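PDB 5IWZ: synaptonemal complex protein 2 from Mus musculus, which is a major component of the axial and lateral elements of synaptonemal complexes, required for SYCP3 insertion, meiotic chromosome synapsis and fertility. Local coordinates for residues Q97-K102 against M137-I142; D131-L136 against E152-Q157; G221-L226 against I266-V271; E237-W242 against N250-I255. One frame throughout, in Å; residues are numbered along the deposited sequence.

Contact 1: residues Q97-K102 against M137-I142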
loop_
_atom_site.group_PDB
_atom_site.type_symbol
_atom_site.label_atom_id
_atom_site.label_comp_id
_atom_site.label_asym_id
_atom_site.label_seq_id
_atom_site.Cartn_x
_atom_site.Cartn_y
_atom_site.Cartn_z
ATOM N N GLN A 97 -9.540 -15.584 -21.973
ATOM C CA GLN A 97 -10.433 -16.522 -21.301
ATOM C C GLN A 97 -11.111 -15.906 -20.081
ATOM O O GLN A 97 -11.968 -16.555 -19.472
ATOM C CB GLN A 97 -9.669 -17.785 -20.884
ATOM C CG GLN A 97 -9.262 -18.691 -22.030
ATOM C CD GLN A 97 -8.452 -19.892 -21.561
ATOM O OE1 GLN A 97 -7.270 -19.765 -21.234
ATOM N NE2 GLN A 97 -9.087 -21.067 -21.526
ATOM N N GLY A 98 -10.737 -14.680 -19.706
ATOM C CA GLY A 98 -11.406 -13.948 -18.648
ATOM C C GLY A 98 -10.621 -13.844 -17.357
ATOM O O GLY A 98 -11.218 -13.747 -16.278
ATOM N N LEU A 99 -9.283 -13.845 -17.451
ATOM C CA LEU A 99 -8.446 -13.881 -16.246
ATOM C C LEU A 99 -8.707 -12.685 -15.333
ATOM O O LEU A 99 -8.739 -12.830 -14.102
ATOM C CB LEU A 99 -6.970 -13.939 -16.636
ATOM C CG LEU A 99 -5.924 -13.617 -15.554
ATOM C CD1 LEU A 99 -6.012 -14.589 -14.365
ATOM C CD2 LEU A 99 -4.529 -13.621 -16.168
ATOM N N VAL A 100 -8.906 -11.499 -15.909
ATOM C CA VAL A 100 -9.104 -10.309 -15.087
ATOM C C VAL A 100 -10.352 -10.453 -14.212
ATOM O O VAL A 100 -10.347 -10.064 -13.035
ATOM C CB VAL A 100 -9.162 -9.048 -15.971
ATOM C CG1 VAL A 100 -9.470 -7.814 -15.128
ATOM C CG2 VAL A 100 -7.844 -8.856 -16.710
ATOM N N GLN A 101 -11.430 -11.034 -14.760
ATOM C CA GLN A 101 -12.647 -11.241 -13.973
ATOM C C GLN A 101 -12.465 -12.344 -12.935
ATOM O O GLN A 101 -13.045 -12.265 -11.845
ATOM C CB GLN A 101 -13.835 -11.560 -14.881
ATOM C CG GLN A 101 -14.446 -10.332 -15.553
ATOM C CD GLN A 101 -13.565 -9.773 -16.663
ATOM O OE1 GLN A 101 -13.113 -10.512 -17.545
ATOM N NE2 GLN A 101 -13.303 -8.464 -16.616
ATOM N N LYS A 102 -11.673 -13.376 -13.234
ATOM C CA LYS A 102 -11.287 -14.292 -12.161
ATOM C C LYS A 102 -10.551 -13.550 -11.047
ATOM O O LYS A 102 -10.813 -13.779 -9.863
ATOM C CB LYS A 102 -10.437 -15.438 -12.698
ATOM C CG LYS A 102 -11.232 -16.715 -12.962
ATOM C CD LYS A 102 -12.097 -16.609 -14.186
ATOM C CE LYS A 102 -12.811 -17.928 -14.493
ATOM N NZ LYS A 102 -13.886 -18.231 -13.500
ATOM N N MET A 137 -0.505 -6.214 -11.784
ATOM C CA MET A 137 0.330 -5.297 -12.569
ATOM C C MET A 137 0.970 -5.991 -13.767
ATOM O O MET A 137 1.163 -5.352 -14.803
ATOM C CB MET A 137 1.417 -4.644 -11.697
ATOM C CG MET A 137 0.896 -3.664 -10.648
ATOM S SD MET A 137 -0.292 -2.427 -11.243
ATOM C CE MET A 137 0.612 -1.694 -12.623
ATOM N N VAL A 138 1.317 -7.283 -13.644
ATOM C CA VAL A 138 1.840 -8.046 -14.780
ATOM C C VAL A 138 0.813 -8.105 -15.908
ATOM O O VAL A 138 1.152 -7.987 -17.095
ATOM C CB VAL A 138 2.258 -9.460 -14.319
ATOM C CG1 VAL A 138 2.421 -10.402 -15.511
ATOM C CG2 VAL A 138 3.551 -9.410 -13.485
ATOM N N ILE A 139 -0.462 -8.297 -15.558
ATOM C CA ILE A 139 -1.516 -8.300 -16.571
ATOM C C ILE A 139 -1.708 -6.905 -17.156
ATOM O O ILE A 139 -1.952 -6.741 -18.358
ATOM C CB ILE A 139 -2.825 -8.829 -15.964
ATOM C CG1 ILE A 139 -2.632 -10.246 -15.425
ATOM C CG2 ILE A 139 -3.950 -8.752 -16.992
ATOM C CD1 ILE A 139 -3.657 -10.629 -14.381
ATOM N N TYR A 140 -1.641 -5.882 -16.307
ATOM C CA TYR A 140 -1.807 -4.516 -16.780
ATOM C C TYR A 140 -0.752 -4.182 -17.826
ATOM O O TYR A 140 -1.071 -3.612 -18.874
ATOM C CB TYR A 140 -1.741 -3.574 -15.576
ATOM C CG TYR A 140 -1.826 -2.083 -15.831
ATOM C CD1 TYR A 140 -0.706 -1.358 -16.230
ATOM C CD2 TYR A 140 -3.005 -1.387 -15.596
ATOM C CE1 TYR A 140 -0.772 0.009 -16.424
ATOM C CE2 TYR A 140 -3.078 -0.022 -15.784
ATOM C CZ TYR A 140 -1.958 0.670 -16.197
ATOM O OH TYR A 140 -2.018 2.022 -16.392
ATOM N N ASP A 141 0.500 -4.597 -17.588
ATOM C CA ASP A 141 1.618 -4.204 -18.442
ATOM C C ASP A 141 1.761 -5.043 -19.702
ATOM O O ASP A 141 2.598 -4.712 -20.545
ATOM C CB ASP A 141 2.937 -4.276 -17.662
ATOM C CG ASP A 141 2.995 -3.281 -16.526
ATOM O OD1 ASP A 141 3.512 -3.640 -15.448
ATOM O OD2 ASP A 141 2.525 -2.139 -16.707
ATOM N N ILE A 142 0.982 -6.114 -19.868
ATOM C CA ILE A 142 1.241 -7.034 -20.973
ATOM C C ILE A 142 0.509 -6.686 -22.266
ATOM O O ILE A 142 0.863 -7.233 -23.325
ATOM C CB ILE A 142 0.885 -8.476 -20.569
ATOM C CG1 ILE A 142 1.646 -9.462 -21.449
ATOM C CG2 ILE A 142 -0.614 -8.694 -20.667
ATOM C CD1 ILE A 142 3.118 -9.114 -21.591
#
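Ile139 meets Leu99 and Val100 with its two branches, Leu99 taking one and Val100 the other. The ethyl branch ends at Leu99, where CD1 of Ile139 lies 3.6 Å from CD2 of Leu99 and also reaches Leu99 CG. The methyl branch turns to Val100: CG2 of Ile139 is 3.9 Å from CG2 of Val100, the two side chains running antiparallel past one another. The split follows from the first torsion of Ile139 (chi1 -59°), which sets CG1 beside the backbone N and CG2 anti to it. All three residues are buried, and the meeting is purely apolar. Ile95 of helix 90-97 and Met103 of helix 99-108 also touch Ile139. Just ahead of Leu99, Gly98 has a positive phi; it closes the preceding helix in a Schellman motif and is the N-cap of helix 99-108. Packing of helix 123-141 against the corner where helix 90-97 gives way to helix 99-108 is in keeping with the largely helical, armadillo-repeat-like domain of SYCP2.

Contact 2: residues D131-L136 against E152-Q157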
loop_
_atom_site.group_PDB
_atom_site.type_symbol
_atom_site.label_atom_id
_atom_site.label_comp_id
_atom_site.label_asym_id
_atom_site.label_seq_id
_atom_site.Cartn_x
_atom_site.Cartn_y
_atom_site.Cartn_z
ATOM N N ASP A 131 0.863 -9.808 -3.243
ATOM C CA ASP A 131 1.074 -10.769 -4.329
ATOM C C ASP A 131 -0.040 -10.700 -5.366
ATOM O O ASP A 131 0.206 -10.855 -6.573
ATOM C CB ASP A 131 1.166 -12.185 -3.762
ATOM C CG ASP A 131 2.397 -12.387 -2.894
ATOM O OD1 ASP A 131 3.419 -11.698 -3.142
ATOM O OD2 ASP A 131 2.329 -13.216 -1.957
ATOM N N LEU A 132 -1.278 -10.504 -4.915
ATOM C CA LEU A 132 -2.391 -10.387 -5.856
ATOM C C LEU A 132 -2.223 -9.158 -6.752
ATOM O O LEU A 132 -2.359 -9.243 -7.980
ATOM C CB LEU A 132 -3.706 -10.331 -5.084
ATOM C CG LEU A 132 -4.999 -10.292 -5.905
ATOM C CD1 LEU A 132 -5.324 -11.653 -6.461
ATOM C CD2 LEU A 132 -6.141 -9.813 -5.056
ATOM N N PHE A 133 -1.920 -7.999 -6.151
ATOM C CA PHE A 133 -1.757 -6.793 -6.959
ATOM C C PHE A 133 -0.536 -6.887 -7.861
ATOM O O PHE A 133 -0.591 -6.417 -9.002
ATOM C CB PHE A 133 -1.686 -5.562 -6.061
ATOM C CG PHE A 133 -3.025 -5.127 -5.539
ATOM C CD1 PHE A 133 -4.080 -4.895 -6.409
ATOM C CD2 PHE A 133 -3.236 -4.957 -4.175
ATOM C CE1 PHE A 133 -5.326 -4.508 -5.934
ATOM C CE2 PHE A 133 -4.481 -4.564 -3.696
ATOM C CZ PHE A 133 -5.527 -4.342 -4.577
ATOM N N ASP A 134 0.547 -7.540 -7.393
ATOM C CA ASP A 134 1.714 -7.766 -8.247
ATOM C C ASP A 134 1.329 -8.520 -9.512
ATOM O O ASP A 134 1.778 -8.186 -10.617
ATOM C CB ASP A 134 2.797 -8.547 -7.494
ATOM C CG ASP A 134 3.543 -7.700 -6.464
ATOM O OD1 ASP A 134 3.529 -6.458 -6.563
ATOM O OD2 ASP A 134 4.161 -8.288 -5.549
ATOM N N LEU A 135 0.516 -9.567 -9.367
ATOM C CA LEU A 135 0.020 -10.271 -10.537
ATOM C C LEU A 135 -0.876 -9.362 -11.378
ATOM O O LEU A 135 -0.802 -9.377 -12.609
ATOM C CB LEU A 135 -0.718 -11.537 -10.100
ATOM C CG LEU A 135 -1.370 -12.411 -11.167
ATOM C CD1 LEU A 135 -0.434 -12.688 -12.355
ATOM C CD2 LEU A 135 -1.882 -13.739 -10.535
ATOM N N LEU A 136 -1.725 -8.555 -10.731
ATOM C CA LEU A 136 -2.526 -7.583 -11.474
ATOM C C LEU A 136 -1.645 -6.663 -12.324
ATOM O O LEU A 136 -1.993 -6.337 -13.463
ATOM C CB LEU A 136 -3.361 -6.748 -10.504
ATOM C CG LEU A 136 -4.892 -6.699 -10.518
ATOM C CD1 LEU A 136 -5.333 -5.292 -10.128
ATOM C CD2 LEU A 136 -5.515 -7.139 -11.839
ATOM N N GLU A 152 -10.704 -0.849 -15.490
ATOM C CA GLU A 152 -12.161 -0.767 -15.404
ATOM C C GLU A 152 -12.695 -1.509 -14.187
ATOM O O GLU A 152 -13.637 -1.047 -13.528
ATOM C CB GLU A 152 -12.801 -1.328 -16.684
ATOM C CG GLU A 152 -12.648 -0.437 -17.892
ATOM C CD GLU A 152 -13.219 0.937 -17.635
ATOM O OE1 GLU A 152 -14.364 1.008 -17.142
ATOM O OE2 GLU A 152 -12.521 1.944 -17.897
ATOM N N SER A 153 -12.114 -2.661 -13.887
ATOM C CA SER A 153 -12.600 -3.506 -12.802
ATOM C C SER A 153 -12.058 -3.095 -11.440
ATOM O O SER A 153 -12.794 -3.136 -10.450
ATOM C CB SER A 153 -12.231 -4.959 -13.086
ATOM O OG SER A 153 -12.778 -5.353 -14.336
ATOM N N PHE A 154 -10.781 -2.710 -11.353
ATOM C CA PHE A 154 -10.121 -2.598 -10.053
ATOM C C PHE A 154 -10.017 -1.178 -9.500
ATOM O O PHE A 154 -9.929 -1.041 -8.281
ATOM C CB PHE A 154 -8.726 -3.234 -10.097
ATOM C CG PHE A 154 -8.747 -4.708 -9.798
ATOM C CD1 PHE A 154 -8.775 -5.154 -8.484
ATOM C CD2 PHE A 154 -8.777 -5.643 -10.821
ATOM C CE1 PHE A 154 -8.807 -6.506 -8.195
ATOM C CE2 PHE A 154 -8.810 -7.009 -10.538
ATOM C CZ PHE A 154 -8.820 -7.437 -9.226
ATOM N N ILE A 155 -10.073 -0.117 -10.332
ATOM C CA ILE A 155 -10.159 1.239 -9.781
ATOM C C ILE A 155 -11.333 1.390 -8.811
ATOM O O ILE A 155 -11.126 1.908 -7.709
ATOM C CB ILE A 155 -10.185 2.285 -10.914
ATOM C CG1 ILE A 155 -8.893 2.258 -11.720
ATOM C CG2 ILE A 155 -10.435 3.672 -10.350
ATOM C CD1 ILE A 155 -7.687 2.536 -10.916
ATOM N N PRO A 156 -12.564 0.959 -9.148
ATOM C CA PRO A 156 -13.641 1.048 -8.137
ATOM C C PRO A 156 -13.414 0.165 -6.920
ATOM O O PRO A 156 -13.773 0.566 -5.804
ATOM C CB PRO A 156 -14.904 0.628 -8.917
ATOM C CG PRO A 156 -14.426 0.026 -10.178
ATOM C CD PRO A 156 -13.097 0.624 -10.484
ATOM N N GLN A 157 -12.842 -1.030 -7.101
ATOM C CA GLN A 157 -12.583 -1.919 -5.968
ATOM C C GLN A 157 -11.601 -1.287 -4.992
ATOM O O GLN A 157 -11.792 -1.335 -3.772
ATOM C CB GLN A 157 -12.009 -3.255 -6.460
ATOM C CG GLN A 157 -12.948 -4.103 -7.307
ATOM C CD GLN A 157 -13.963 -4.860 -6.475
ATOM O OE1 GLN A 157 -13.805 -5.005 -5.261
ATOM N NE2 GLN A 157 -15.026 -5.332 -7.123
#
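Both torsions of Leu136 are well off the staggered values (chi1 -119°, chi2 -145°), and they turn both of its methyls to the ring of Phe154, the two side chains pointing at each other across the interface. CD1 of Leu136 then sits over one ring face in a CH-pi contact, 3.6 Å from the ring centroid of Phe154 and 17° off the ring normal. The second methyl lies on the same side, toward the CD2-CE2 rim: Leu136 CD2 is 3.5 Å from Phe154 CE2. Phe133 adds a lighter touch, the edge of its ring bringing CE1 to 4.3 Å from CD1 of Phe154. All three touching residues are buried and apolar, and the CH-pi contact is the one directional element between them. In helix 144-163 the N of Pro156 makes no bond to the preceding turn, so the helix is kinked just past Phe154. Around this core the helices of the armadillo-repeat-like domain close in: Val104 of helix 99-108 also packs on Phe154, Met103 of that helix on Leu132, and Leu73 of helix 66-79 on Leu132 and Leu135, while helix 169-185 covers Phe133 through Ala175 and Lys178.

Contact 3: residues G221-L226 against I266-V271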
loop_
_atom_site.group_PDB
_atom_site.type_symbol
_atom_site.label_atom_id
_atom_site.label_comp_id
_atom_site.label_asym_id
_atom_site.label_seq_id
_atom_site.Cartn_x
_atom_site.Cartn_y
_atom_site.Cartn_z
ATOM N N GLY A 221 -1.916 9.717 -0.804
ATOM C CA GLY A 221 -2.314 8.844 -1.901
ATOM C C GLY A 221 -3.728 9.102 -2.384
ATOM O O GLY A 221 -4.014 9.009 -3.583
ATOM N N ILE A 222 -4.640 9.401 -1.457
ATOM C CA ILE A 222 -6.010 9.719 -1.840
ATOM C C ILE A 222 -6.063 11.042 -2.584
ATOM O O ILE A 222 -6.694 11.145 -3.637
ATOM C CB ILE A 222 -6.931 9.756 -0.611
ATOM C CG1 ILE A 222 -7.117 8.354 -0.036
ATOM C CG2 ILE A 222 -8.266 10.428 -0.997
ATOM C CD1 ILE A 222 -7.778 8.355 1.332
ATOM N N VAL A 223 -5.432 12.084 -2.026
ATOM C CA VAL A 223 -5.312 13.355 -2.743
ATOM C C VAL A 223 -4.702 13.118 -4.117
ATOM O O VAL A 223 -5.181 13.638 -5.137
ATOM C CB VAL A 223 -4.476 14.370 -1.937
ATOM C CG1 VAL A 223 -4.186 15.597 -2.801
ATOM C CG2 VAL A 223 -5.182 14.796 -0.643
ATOM N N GLU A 224 -3.631 12.325 -4.158
ATOM C CA GLU A 224 -2.965 12.043 -5.425
ATOM C C GLU A 224 -3.897 11.328 -6.385
ATOM O O GLU A 224 -3.954 11.673 -7.572
ATOM C CB GLU A 224 -1.706 11.203 -5.207
ATOM C CG GLU A 224 -1.090 10.696 -6.519
ATOM C CD GLU A 224 0.128 9.797 -6.316
ATOM O OE1 GLU A 224 0.538 9.593 -5.149
ATOM O OE2 GLU A 224 0.679 9.295 -7.325
ATOM N N ALA A 225 -4.640 10.334 -5.894
ATOM C CA ALA A 225 -5.587 9.645 -6.764
ATOM C C ALA A 225 -6.647 10.614 -7.288
ATOM O O ALA A 225 -6.959 10.624 -8.484
ATOM C CB ALA A 225 -6.236 8.469 -6.024
ATOM N N LEU A 226 -7.208 11.446 -6.400
ATOM C CA LEU A 226 -8.244 12.383 -6.822
ATOM C C LEU A 226 -7.712 13.354 -7.864
ATOM O O LEU A 226 -8.427 13.706 -8.810
ATOM C CB LEU A 226 -8.819 13.142 -5.621
ATOM C CG LEU A 226 -9.638 12.311 -4.615
ATOM C CD1 LEU A 226 -9.983 13.119 -3.368
ATOM C CD2 LEU A 226 -10.904 11.685 -5.231
ATOM N N ILE A 266 1.346 21.198 1.759
ATOM C CA ILE A 266 0.736 22.435 2.241
ATOM C C ILE A 266 -0.750 22.214 2.529
ATOM O O ILE A 266 -1.241 22.514 3.626
ATOM C CB ILE A 266 0.978 23.580 1.235
ATOM C CG1 ILE A 266 2.459 23.973 1.232
ATOM C CG2 ILE A 266 0.086 24.808 1.534
ATOM C CD1 ILE A 266 2.869 24.815 0.041
ATOM N N PHE A 267 -1.470 21.618 1.573
ATOM C CA PHE A 267 -2.903 21.381 1.753
ATOM C C PHE A 267 -3.177 20.515 2.980
ATOM O O PHE A 267 -4.035 20.847 3.814
ATOM C CB PHE A 267 -3.489 20.739 0.492
ATOM C CG PHE A 267 -4.859 20.121 0.694
ATOM C CD1 PHE A 267 -5.997 20.920 0.776
ATOM C CD2 PHE A 267 -5.011 18.735 0.774
ATOM C CE1 PHE A 267 -7.271 20.355 0.942
ATOM C CE2 PHE A 267 -6.278 18.151 0.940
ATOM C CZ PHE A 267 -7.410 18.954 1.018
ATOM N N LEU A 268 -2.444 19.408 3.124
ATOM C CA LEU A 268 -2.750 18.488 4.215
ATOM C C LEU A 268 -2.414 19.105 5.566
ATOM O O LEU A 268 -3.137 18.887 6.548
ATOM C CB LEU A 268 -2.002 17.170 4.015
ATOM C CG LEU A 268 -2.531 16.416 2.802
ATOM C CD1 LEU A 268 -1.670 15.201 2.518
ATOM C CD2 LEU A 268 -3.999 16.026 3.027
ATOM N N ASN A 269 -1.328 19.886 5.639
ATOM C CA ASN A 269 -1.036 20.609 6.876
ATOM C C ASN A 269 -2.159 21.583 7.227
ATOM O O ASN A 269 -2.561 21.681 8.397
ATOM C CB ASN A 269 0.315 21.338 6.773
ATOM C CG ASN A 269 1.495 20.426 7.084
ATOM O OD1 ASN A 269 1.335 19.212 7.191
ATOM N ND2 ASN A 269 2.687 21.011 7.242
ATOM N N LEU A 270 -2.703 22.286 6.225
ATOM C CA LEU A 270 -3.874 23.137 6.455
ATOM C C LEU A 270 -5.075 22.328 6.945
ATOM O O LEU A 270 -5.717 22.686 7.940
ATOM C CB LEU A 270 -4.245 23.891 5.179
ATOM C CG LEU A 270 -3.289 25.017 4.803
ATOM C CD1 LEU A 270 -3.792 25.774 3.589
ATOM C CD2 LEU A 270 -3.120 25.937 5.996
ATOM N N VAL A 271 -5.409 21.245 6.241
ATOM C CA VAL A 271 -6.583 20.457 6.609
ATOM C C VAL A 271 -6.449 19.928 8.030
ATOM O O VAL A 271 -7.339 20.118 8.867
ATOM C CB VAL A 271 -6.799 19.314 5.605
ATOM C CG1 VAL A 271 -7.632 18.217 6.230
ATOM C CG2 VAL A 271 -7.474 19.848 4.369
#
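Val223 meets Phe267 and Leu268 through a single methyl group, and the apolar contacts across these two helices all run to it. CG2 of Val223 is 3.9 Å from CE2 of Phe267, approaching the ring obliquely, and 4.0 Å from CD2 of Leu268. The valine's first torsion (chi1 171°) places CG2 anti to the carbonyl carbon, so that this methyl enters the notch between the two neighbouring side chains of the facing helix. Phe267 and Leu268 reach it by different routes: CG of Phe267 is anti to its backbone N (chi1 165°), whereas CG of Leu268 lies beside it (chi1 -68°). CA of Val223 and CA of Leu268 are 9.0 Å apart, a spacing filled by the touching side chains.

In the fold, the contact joins helix 216-229 to helix 260-274, which is followed in the chain by strand 281-285. Aromatic contacts come next. The ring of Phe267 has CG2 of Val271, one turn further on, over one of its faces, and it also meets Phe252 edge-to-face. Polar interactions lie off the interface: Glu224 forms a salt bridge with Arg228, Asn269 OD1 is hydrogen-bonded to Arg265, and the carbonyl O of Gly221 accepts a hydrogen bond from Asn180 of helix 169-185.

Contact 4: residues E237-W242 against N250-I255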
loop_
_atom_site.group_PDB
_atom_site.type_symbol
_atom_site.label_atom_id
_atom_site.label_comp_id
_atom_site.label_asym_id
_atom_site.label_seq_id
_atom_site.Cartn_x
_atom_site.Cartn_y
_atom_site.Cartn_z
ATOM N N GLU A 237 -14.695 23.198 -9.052
ATOM C CA GLU A 237 -16.075 22.952 -8.654
ATOM C C GLU A 237 -16.203 21.780 -7.695
ATOM O O GLU A 237 -16.986 21.852 -6.739
ATOM C CB GLU A 237 -16.951 22.680 -9.880
ATOM C CG GLU A 237 -18.406 22.413 -9.531
ATOM C CD GLU A 237 -19.320 22.399 -10.752
ATOM O OE1 GLU A 237 -20.446 21.866 -10.649
ATOM O OE2 GLU A 237 -18.918 22.923 -11.813
ATOM N N LEU A 238 -15.429 20.711 -7.936
ATOM C CA LEU A 238 -15.528 19.498 -7.133
ATOM C C LEU A 238 -15.033 19.715 -5.713
ATOM O O LEU A 238 -15.484 19.022 -4.794
ATOM C CB LEU A 238 -14.738 18.368 -7.801
ATOM C CG LEU A 238 -15.369 17.942 -9.138
ATOM C CD1 LEU A 238 -14.379 17.211 -10.043
ATOM C CD2 LEU A 238 -16.599 17.083 -8.889
ATOM N N ALA A 239 -14.099 20.649 -5.517
ATOM C CA ALA A 239 -13.630 20.948 -4.167
ATOM C C ALA A 239 -14.792 21.296 -3.246
ATOM O O ALA A 239 -14.826 20.870 -2.084
ATOM C CB ALA A 239 -12.621 22.097 -4.196
ATOM N N TYR A 240 -15.765 22.055 -3.757
ATOM C CA TYR A 240 -16.886 22.489 -2.938
ATOM C C TYR A 240 -17.961 21.421 -2.777
ATOM O O TYR A 240 -18.793 21.539 -1.873
ATOM C CB TYR A 240 -17.465 23.784 -3.523
ATOM C CG TYR A 240 -16.432 24.896 -3.458
ATOM C CD1 TYR A 240 -16.112 25.493 -2.245
ATOM C CD2 TYR A 240 -15.746 25.309 -4.593
ATOM C CE1 TYR A 240 -15.146 26.487 -2.162
ATOM C CE2 TYR A 240 -14.786 26.307 -4.530
ATOM C CZ TYR A 240 -14.488 26.894 -3.308
ATOM O OH TYR A 240 -13.529 27.882 -3.236
ATOM N N GLU A 241 -17.963 20.386 -3.614
ATOM C CA GLU A 241 -18.825 19.231 -3.383
ATOM C C GLU A 241 -18.180 18.233 -2.428
ATOM O O GLU A 241 -18.870 17.626 -1.604
ATOM C CB GLU A 241 -19.140 18.531 -4.705
ATOM C CG GLU A 241 -19.596 19.472 -5.794
ATOM C CD GLU A 241 -20.513 18.792 -6.785
ATOM O OE1 GLU A 241 -21.711 18.642 -6.471
ATOM O OE2 GLU A 241 -20.033 18.398 -7.866
ATOM N N TRP A 242 -16.860 18.077 -2.518
ATOM C CA TRP A 242 -16.143 17.070 -1.745
ATOM C C TRP A 242 -15.890 17.487 -0.294
ATOM O O TRP A 242 -15.760 16.616 0.574
ATOM C CB TRP A 242 -14.817 16.754 -2.434
ATOM C CG TRP A 242 -14.981 16.009 -3.721
ATOM C CD1 TRP A 242 -16.104 15.356 -4.157
ATOM C CD2 TRP A 242 -13.989 15.825 -4.743
ATOM N NE1 TRP A 242 -15.871 14.783 -5.392
ATOM C CE2 TRP A 242 -14.583 15.057 -5.772
ATOM C CE3 TRP A 242 -12.665 16.247 -4.898
ATOM C CZ2 TRP A 242 -13.894 14.702 -6.928
ATOM C CZ3 TRP A 242 -11.981 15.878 -6.050
ATOM C CH2 TRP A 242 -12.595 15.113 -7.044
ATOM N N ASN A 250 -11.456 25.545 -0.153
ATOM C CA ASN A 250 -10.578 26.577 -0.714
ATOM C C ASN A 250 -9.140 26.076 -0.857
ATOM O O ASN A 250 -8.504 26.261 -1.901
ATOM C CB ASN A 250 -10.588 27.843 0.166
ATOM C CG ASN A 250 -11.925 28.567 0.173
ATOM O OD1 ASN A 250 -12.816 28.281 -0.632
ATOM N ND2 ASN A 250 -12.065 29.532 1.088
ATOM N N ALA A 251 -8.588 25.481 0.203
ATOM C CA ALA A 251 -7.216 24.976 0.118
ATOM C C ALA A 251 -7.075 23.902 -0.961
ATOM O O ALA A 251 -6.080 23.880 -1.699
ATOM C CB ALA A 251 -6.761 24.429 1.472
ATOM N N PHE A 252 -8.063 23.006 -1.068
ATOM C CA PHE A 252 -7.979 21.920 -2.040
ATOM C C PHE A 252 -7.858 22.456 -3.460
ATOM O O PHE A 252 -7.010 21.999 -4.239
ATOM C CB PHE A 252 -9.199 21.010 -1.919
ATOM C CG PHE A 252 -9.119 19.778 -2.774
ATOM C CD1 PHE A 252 -8.290 18.717 -2.410
ATOM C CD2 PHE A 252 -9.877 19.668 -3.937
ATOM C CE1 PHE A 252 -8.216 17.574 -3.195
ATOM C CE2 PHE A 252 -9.808 18.530 -4.725
ATOM C CZ PHE A 252 -8.974 17.481 -4.354
ATOM N N LYS A 253 -8.699 23.442 -3.804
ATOM C CA LYS A 253 -8.711 24.058 -5.128
ATOM C C LYS A 253 -7.375 24.700 -5.509
ATOM O O LYS A 253 -7.165 24.992 -6.694
ATOM C CB LYS A 253 -9.818 25.122 -5.191
ATOM C CG LYS A 253 -9.316 26.516 -4.793
ATOM C CD LYS A 253 -10.409 27.436 -4.278
ATOM C CE LYS A 253 -9.831 28.770 -3.828
ATOM N NZ LYS A 253 -9.102 29.460 -4.923
ATOM N N GLU A 254 -6.484 24.961 -4.548
ATOM C CA GLU A 254 -5.201 25.588 -4.854
ATOM C C GLU A 254 -4.099 24.593 -5.199
ATOM O O GLU A 254 -3.013 25.017 -5.608
ATOM C CB GLU A 254 -4.732 26.465 -3.678
ATOM C CG GLU A 254 -5.668 27.606 -3.351
ATOM C CD GLU A 254 -5.716 28.636 -4.453
ATOM O OE1 GLU A 254 -6.730 29.344 -4.564
ATOM O OE2 GLU A 254 -4.748 28.768 -5.229
ATOM N N ILE A 255 -4.343 23.292 -5.065
ATOM C CA ILE A 255 -3.312 22.315 -5.405
ATOM C C ILE A 255 -3.073 22.350 -6.911
ATOM O O ILE A 255 -3.989 22.104 -7.708
ATOM C CB ILE A 255 -3.700 20.908 -4.933
ATOM C CG1 ILE A 255 -3.934 20.885 -3.419
ATOM C CG2 ILE A 255 -2.636 19.902 -5.338
ATOM C CD1 ILE A 255 -4.432 19.528 -2.930
#
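Ala239 and Trp242 press on Phe252 at the heart of this contact, while Tyr240 reaches across to Asn250 at its rim. CB of Ala239 lies at the edge of the phenylalanine ring, 3.7 Å from Phe252 CD2. Next to it, CE3 of Trp242 is 3.7 Å from CE2 of Phe252; the indole offers its six-membered ring, with the two ring planes at 70°. The small alanine lets the backbones come close, CA of Ala239 and CA of Lys253 being 5.9 Å apart.

At the rim, Tyr240 OH donates a hydrogen bond of 2.7 Å to Asn250 OD1, the donor tilted 25° from the carbonyl plane and the C=O...donor angle 148°. The aliphatic chain of Lys253 crosses the phenol at a slant, its CD 3.3 Å from Tyr240 OH.

In the second shell, CB of Leu238 packs over one face of the indole, and Phe243 meets the ring of Phe252. Gln236 bonds to the carbonyl O of Lys253 and Arg235 to that of Ile255, tying the end of helix 246-253 back to helix 232-242. The chemistry is thus divided between a buried aromatic core and a polar rim, where one directional bond probably helps to orient the tyrosine hydroxyl.

How the contacts relate
The four contacts form two clusters along the helical part of the chain. Contacts 1 and 2 have centres 9 Å apart and share helix 123-141, which packs against helix 99-108 in one and helix 144-163 in the other; Val100 and Gln101 also touch Ser153 between them. Contacts 3 and 4, with centres 11 Å apart, are joined by Phe267, whose ring packs on Ala251, Phe252 and Ile255; contact 4 is nested within the loop that contact 3 closes. The clusters do not touch: contacts 2 and 3 come nearest, about 8 Å between closest atoms, whereas the centres of contacts 1 and 4 are 35 Å apart.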